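Local coordinates for protein deseasin MCP-01 (Pseudoalteromonas sp., PDB 3VV3) that is a subtilisin-family serine protease that degrades collagen, here as its catalytic domain with bound calcium ions, at residues A64-G69 against D86-N91; S131-K136 against D154-L159. All coordinates share one frame; numbering follows the deposited sequence.

Interaction 1: residues A64-G69 against D86-N91; sequences AWVNSG and DVHGIN. With CA (calcium ion), chain C.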
loop_
_atom_site.group_PDB
_atom_site.type_symbol
_atom_site.label_atom_id
_atom_site.label_comp_id
_atom_site.label_asym_id
_atom_site.label_seq_id
_atom_site.Cartn_x
_atom_site.Cartn_y
_atom_site.Cartn_z
ATOM N N ALA A 64 1.142 -0.012 -24.840
ATOM C CA ALA A 64 1.247 1.397 -24.480
ATOM C C ALA A 64 0.583 2.268 -25.546
ATOM O O ALA A 64 0.859 2.130 -26.740
ATOM C CB ALA A 64 2.697 1.801 -24.293
ATOM N N TRP A 65 -0.295 3.165 -25.114
ATOM C CA TRP A 65 -0.917 4.111 -26.040
ATOM C C TRP A 65 0.127 5.025 -26.662
ATOM O O TRP A 65 1.091 5.423 -26.002
ATOM C CB TRP A 65 -1.954 4.953 -25.298
ATOM C CG TRP A 65 -2.605 6.030 -26.100
ATOM C CD1 TRP A 65 -3.582 5.881 -27.039
ATOM C CD2 TRP A 65 -2.349 7.435 -26.004
ATOM N NE1 TRP A 65 -3.950 7.110 -27.543
ATOM C CE2 TRP A 65 -3.208 8.081 -26.923
ATOM C CE3 TRP A 65 -1.476 8.211 -25.229
ATOM C CZ2 TRP A 65 -3.223 9.467 -27.088
ATOM C CZ3 TRP A 65 -1.485 9.592 -25.395
ATOM C CH2 TRP A 65 -2.363 10.209 -26.309
ATOM N N VAL A 66 -0.075 5.357 -27.937
ATOM C CA VAL A 66 0.745 6.337 -28.618
ATOM C C VAL A 66 -0.145 7.451 -29.163
ATOM O O VAL A 66 -1.122 7.196 -29.880
ATOM C CB VAL A 66 1.555 5.701 -29.764
ATOM C CG1 VAL A 66 2.329 6.776 -30.518
ATOM C CG2 VAL A 66 2.503 4.653 -29.206
ATOM N N ASN A 67 0.196 8.680 -28.798
ATOM C CA ASN A 67 -0.536 9.869 -29.224
ATOM C C ASN A 67 -0.330 10.099 -30.721
ATOM O O ASN A 67 0.774 10.446 -31.153
ATOM C CB ASN A 67 -0.027 11.075 -28.430
ATOM C CG ASN A 67 -0.851 12.329 -28.657
ATOM O OD1 ASN A 67 -1.558 12.453 -29.654
ATOM N ND2 ASN A 67 -0.753 13.276 -27.723
ATOM N N SER A 68 -1.390 9.910 -31.506
ATOM C CA SER A 68 -1.280 10.018 -32.961
ATOM C C SER A 68 -1.023 11.459 -33.391
ATOM O O SER A 68 -0.607 11.712 -34.520
ATOM C CB SER A 68 -2.540 9.475 -33.636
ATOM O OG SER A 68 -3.648 10.316 -33.378
ATOM N N GLY A 69 -1.249 12.398 -32.478
ATOM C CA GLY A 69 -1.103 13.814 -32.792
ATOM C C GLY A 69 0.211 14.435 -32.348
ATOM O O GLY A 69 0.414 15.643 -32.509
ATOM N N ASP A 86 3.822 14.560 -25.374
ATOM C CA ASP A 86 3.069 13.556 -24.619
ATOM C C ASP A 86 2.728 12.348 -25.494
ATOM O O ASP A 86 1.602 12.177 -25.959
ATOM C CB ASP A 86 1.820 14.152 -23.953
ATOM C CG ASP A 86 0.825 14.708 -24.945
ATOM O OD1 ASP A 86 1.250 15.452 -25.850
ATOM O OD2 ASP A 86 -0.379 14.409 -24.807
ATOM N N VAL A 87 3.734 11.517 -25.711
ATOM C CA VAL A 87 3.605 10.368 -26.585
ATOM C C VAL A 87 2.796 9.260 -25.922
ATOM O O VAL A 87 1.917 8.681 -26.542
ATOM C CB VAL A 87 4.997 9.837 -26.987
ATOM C CG1 VAL A 87 4.874 8.514 -27.753
ATOM C CG2 VAL A 87 5.740 10.901 -27.813
ATOM N N HIS A 88 3.084 8.995 -24.650
ATOM C CA HIS A 88 2.416 7.925 -23.911
ATOM C C HIS A 88 1.498 8.432 -22.800
ATOM O O HIS A 88 0.867 7.635 -22.097
ATOM C CB HIS A 88 3.463 6.999 -23.289
ATOM C CG HIS A 88 4.355 6.341 -24.292
ATOM N ND1 HIS A 88 3.875 5.511 -25.283
ATOM C CD2 HIS A 88 5.699 6.382 -24.454
ATOM C CE1 HIS A 88 4.885 5.072 -26.013
ATOM N NE2 HIS A 88 6.004 5.576 -25.525
ATOM N N GLY A 89 1.433 9.749 -22.632
ATOM C CA GLY A 89 0.705 10.331 -21.518
ATOM C C GLY A 89 1.513 11.459 -20.906
ATOM O O GLY A 89 2.417 11.992 -21.550
ATOM N N ILE A 90 1.212 11.810 -19.658
ATOM C CA ILE A 90 1.845 12.973 -19.048
ATOM C C ILE A 90 2.184 12.781 -17.586
ATOM O O ILE A 90 1.729 11.832 -16.937
ATOM C CB ILE A 90 0.942 14.227 -19.133
ATOM C CG1 ILE A 90 -0.372 14.003 -18.368
ATOM C CG2 ILE A 90 0.698 14.631 -20.594
ATOM C CD1 ILE A 90 -1.158 15.290 -18.065
ATOM N N ASN A 91 2.998 13.705 -17.083
ATOM C CA ASN A 91 3.237 13.855 -15.656
ATOM C C ASN A 91 2.535 15.147 -15.231
ATOM O O ASN A 91 2.937 16.240 -15.648
ATOM C CB ASN A 91 4.747 13.926 -15.395
ATOM C CG ASN A 91 5.095 14.077 -13.919
ATOM O OD1 ASN A 91 4.407 14.773 -13.175
ATOM N ND2 ASN A 91 6.184 13.433 -13.499
HETATM CA CA CA C . 0.843 17.480 -26.892
#
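The loop that builds two neighbouring calcium sites and leads into 89-91, an outermost strand of the parallel sheet, is closed at its base where N67 meets D86. The amide of N67 points its ND2 at the backbone of D86, 3.1 Å from D86 O, and that oxygen lies close to the amide plane. A weak second bond from the same ND2 runs to the carboxylate, 3.2 Å from D86 OD2; the amide and carboxylate planes stand nearly perpendicular, 86° apart. At its other end the N67 amide accepts from G69 N, 2.8 Å from N67 OD1, closing an Asx turn. The D86 carboxylate is itself divided: OD1 binds one of the two calcium ions at 2.3 Å, in a shell completed by E70, D77, D79, N81 and Y83, while OD2 is also hydrogen-bonded to the hydroxyl of Y155. N67 ND2 has a further acceptor in D79. Beside it N67 N donates to V87 O (2.8 Å), and one step further back the imidazole of H88 gives its ND1 hydrogen to W65 O at 2.9 Å, in the ring plane and nearly straight (160°). V87 CG1 sits over the centre of the H88 ring and touches V66 CG1 alongside. CG of W65 is anti to its backbone N (chi1 176°); the indole edge meets H88 C, and CZ3 lies 4.0 Å from G89 N, buried here without a hydrogen-bond partner. The bonds at both ends of the N67 amide fix its rotation, making it a second-shell residue; the calcium and Y155 bonds limit turning of the D86 carboxylate, the weak N67 contact adding little, and the calcium would probably strengthen the preference of D86 for the charged form.

Interaction 2: residues S131-K136 against D154-L159; sequences SIVGCK and DYMVGL
Y155 turns one ring face to L159 of its own helix, whose CG lies 4.2 Å above the plane toward the rim, and offers an edge to V133, with CE2 4.1 Å from V133 CG2. Outside the two segments, Y83 meets this ring at about 90°. V133 divides its branches: CG2, anti to the backbone N, serves Y155 and also meets L159 CD1 tip to tip, whereas CG1 takes the crowded position between N and the carbonyl carbon and reaches M156 SD at 3.8 Å. The M156 chain bends at chi2 (-72°), and its terminal CE lies 3.5 Å from V133 O and 3.8 Å from C135 CB. An alanine at V133 would probably open a gap where CG1 and CG2 meet M156 SD, the Y155 edge and L159 CD1. C135 SG is disulfide-bonded to C152, one turn before M156 on the same helix, adding a covalent tie beside these apolar contacts. The axes of the two short segments approach to 9.8 Å and run roughly antiparallel (150°), as in the first half of a beta-alpha-beta crossover, here from strand 131-136 through helix 146-161 to parallel strand 166-171 in the alpha/beta subtilisin fold.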
loop_
_atom_site.group_PDB
_atom_site.type_symbol
_atom_site.label_atom_id
_atom_site.label_comp_id
_atom_site.label_asym_id
_atom_site.label_seq_id
_atom_site.Cartn_x
_atom_site.Cartn_y
_atom_site.Cartn_z
ATOM N N SER A 131 -4.901 -0.276 -25.433
ATOM C CA SER A 131 -3.968 0.844 -25.376
ATOM C C SER A 131 -4.104 1.534 -24.030
ATOM O O SER A 131 -5.195 1.941 -23.650
ATOM C CB SER A 131 -4.221 1.854 -26.505
ATOM O OG SER A 131 -3.921 1.289 -27.774
ATOM N N ILE A 132 -2.998 1.653 -23.313
ATOM C CA ILE A 132 -3.019 2.260 -21.995
ATOM C C ILE A 132 -2.286 3.591 -22.015
ATOM O O ILE A 132 -1.099 3.641 -22.337
ATOM C CB ILE A 132 -2.352 1.339 -20.970
ATOM C CG1 ILE A 132 -3.166 0.055 -20.824
ATOM C CG2 ILE A 132 -2.220 2.049 -19.621
ATOM C CD1 ILE A 132 -2.469 -1.023 -20.013
ATOM N N VAL A 133 -2.999 4.661 -21.672
ATOM C CA VAL A 133 -2.387 5.985 -21.534
ATOM C C VAL A 133 -2.254 6.336 -20.055
ATOM O O VAL A 133 -3.187 6.147 -19.273
ATOM C CB VAL A 133 -3.194 7.091 -22.279
ATOM C CG1 VAL A 133 -4.680 7.006 -21.964
ATOM C CG2 VAL A 133 -2.639 8.483 -21.950
ATOM N N GLY A 134 -1.084 6.830 -19.665
ATOM C CA GLY A 134 -0.855 7.128 -18.263
ATOM C C GLY A 134 -0.901 8.603 -17.955
ATOM O O GLY A 134 -0.479 9.427 -18.765
ATOM N N CYS A 135 -1.443 8.940 -16.790
ATOM C CA CYS A 135 -1.222 10.260 -16.216
ATOM C C CYS A 135 -0.708 10.066 -14.796
ATOM O O CYS A 135 -1.389 9.490 -13.940
ATOM C CB CYS A 135 -2.487 11.121 -16.222
ATOM S SG CYS A 135 -2.188 12.813 -15.619
ATOM N N LYS A 136 0.518 10.523 -14.583
ATOM C CA LYS A 136 1.198 10.410 -13.306
ATOM C C LYS A 136 0.907 11.651 -12.478
ATOM O O LYS A 136 1.356 12.744 -12.828
ATOM C CB LYS A 136 2.706 10.270 -13.559
ATOM C CG LYS A 136 3.583 10.339 -12.318
ATOM C CD LYS A 136 5.048 10.092 -12.687
ATOM C CE LYS A 136 5.928 10.104 -11.441
ATOM N NZ LYS A 136 5.522 9.017 -10.480
ATOM N N ASP A 154 -8.911 16.001 -16.603
ATOM C CA ASP A 154 -9.070 16.953 -17.700
ATOM C C ASP A 154 -8.269 16.523 -18.935
ATOM O O ASP A 154 -8.741 16.654 -20.070
ATOM C CB ASP A 154 -8.626 18.355 -17.267
ATOM C CG ASP A 154 -9.574 18.997 -16.258
ATOM O OD1 ASP A 154 -10.650 18.433 -15.964
ATOM O OD2 ASP A 154 -9.228 20.092 -15.759
ATOM N N TYR A 155 -7.052 16.029 -18.718
ATOM C CA TYR A 155 -6.204 15.589 -19.834
ATOM C C TYR A 155 -6.856 14.443 -20.591
ATOM O O TYR A 155 -6.920 14.449 -21.823
ATOM C CB TYR A 155 -4.827 15.150 -19.323
ATOM C CG TYR A 155 -3.933 14.472 -20.347
ATOM C CD1 TYR A 155 -3.233 15.220 -21.291
ATOM C CD2 TYR A 155 -3.745 13.090 -20.336
ATOM C CE1 TYR A 155 -2.400 14.608 -22.225
ATOM C CE2 TYR A 155 -2.904 12.468 -21.268
ATOM C CZ TYR A 155 -2.237 13.238 -22.203
ATOM O OH TYR A 155 -1.400 12.641 -23.118
ATOM N N MET A 156 -7.340 13.459 -19.842
ATOM C CA MET A 156 -7.988 12.294 -20.436
ATOM C C MET A 156 -9.263 12.690 -21.176
ATOM O O MET A 156 -9.545 12.179 -22.267
ATOM C CB MET A 156 -8.304 11.254 -19.344
ATOM C CG MET A 156 -7.063 10.720 -18.618
ATOM S SD MET A 156 -6.081 9.604 -19.650
ATOM C CE MET A 156 -4.779 9.166 -18.496
ATOM N N VAL A 157 -10.046 13.583 -20.577
ATOM C CA VAL A 157 -11.270 14.056 -21.225
ATOM C C VAL A 157 -10.917 14.802 -22.507
ATOM O O VAL A 157 -11.593 14.650 -23.523
ATOM C CB VAL A 157 -12.097 14.948 -20.298
ATOM C CG1 VAL A 157 -13.268 15.576 -21.058
ATOM C CG2 VAL A 157 -12.586 14.129 -19.092
ATOM N N GLY A 158 -9.839 15.578 -22.462
ATOM C CA GLY A 158 -9.326 16.242 -23.653
ATOM C C GLY A 158 -9.031 15.258 -24.780
ATOM O O GLY A 158 -9.398 15.486 -25.936
ATOM N N LEU A 159 -8.371 14.150 -24.454
ATOM C CA LEU A 159 -8.054 13.153 -25.476
ATOM C C LEU A 159 -9.340 12.601 -26.102
ATOM O O LEU A 159 -9.469 12.506 -27.331
ATOM C CB LEU A 159 -7.219 12.013 -24.885
ATOM C CG LEU A 159 -5.787 12.321 -24.439
ATOM C CD1 LEU A 159 -5.129 11.054 -23.867
ATOM C CD2 LEU A 159 -4.965 12.862 -25.604
#

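In the fold
From the N terminus, the chain leaves strand 45-50 and enters interaction 1, whose segments close a loop of 16 residues without helix or strand that carries most of the calcium ligands. The second segment runs straight into edge strand 89-91; helix 105-114 follows before strand 131-136 opens interaction 2, which closes when helix 146-161 packs back on that strand. The contacts follow in series, neither nested nor crossed. They join through a probable hydrogen bond between Y155 and D86, a probable backbone bond between W65 and I132, and packing of W65 on V133 and I90 on Y155. The loop, the two neighbouring strands and the helix are thus joined, with W65, V133, I90 and Y155 in the buried part.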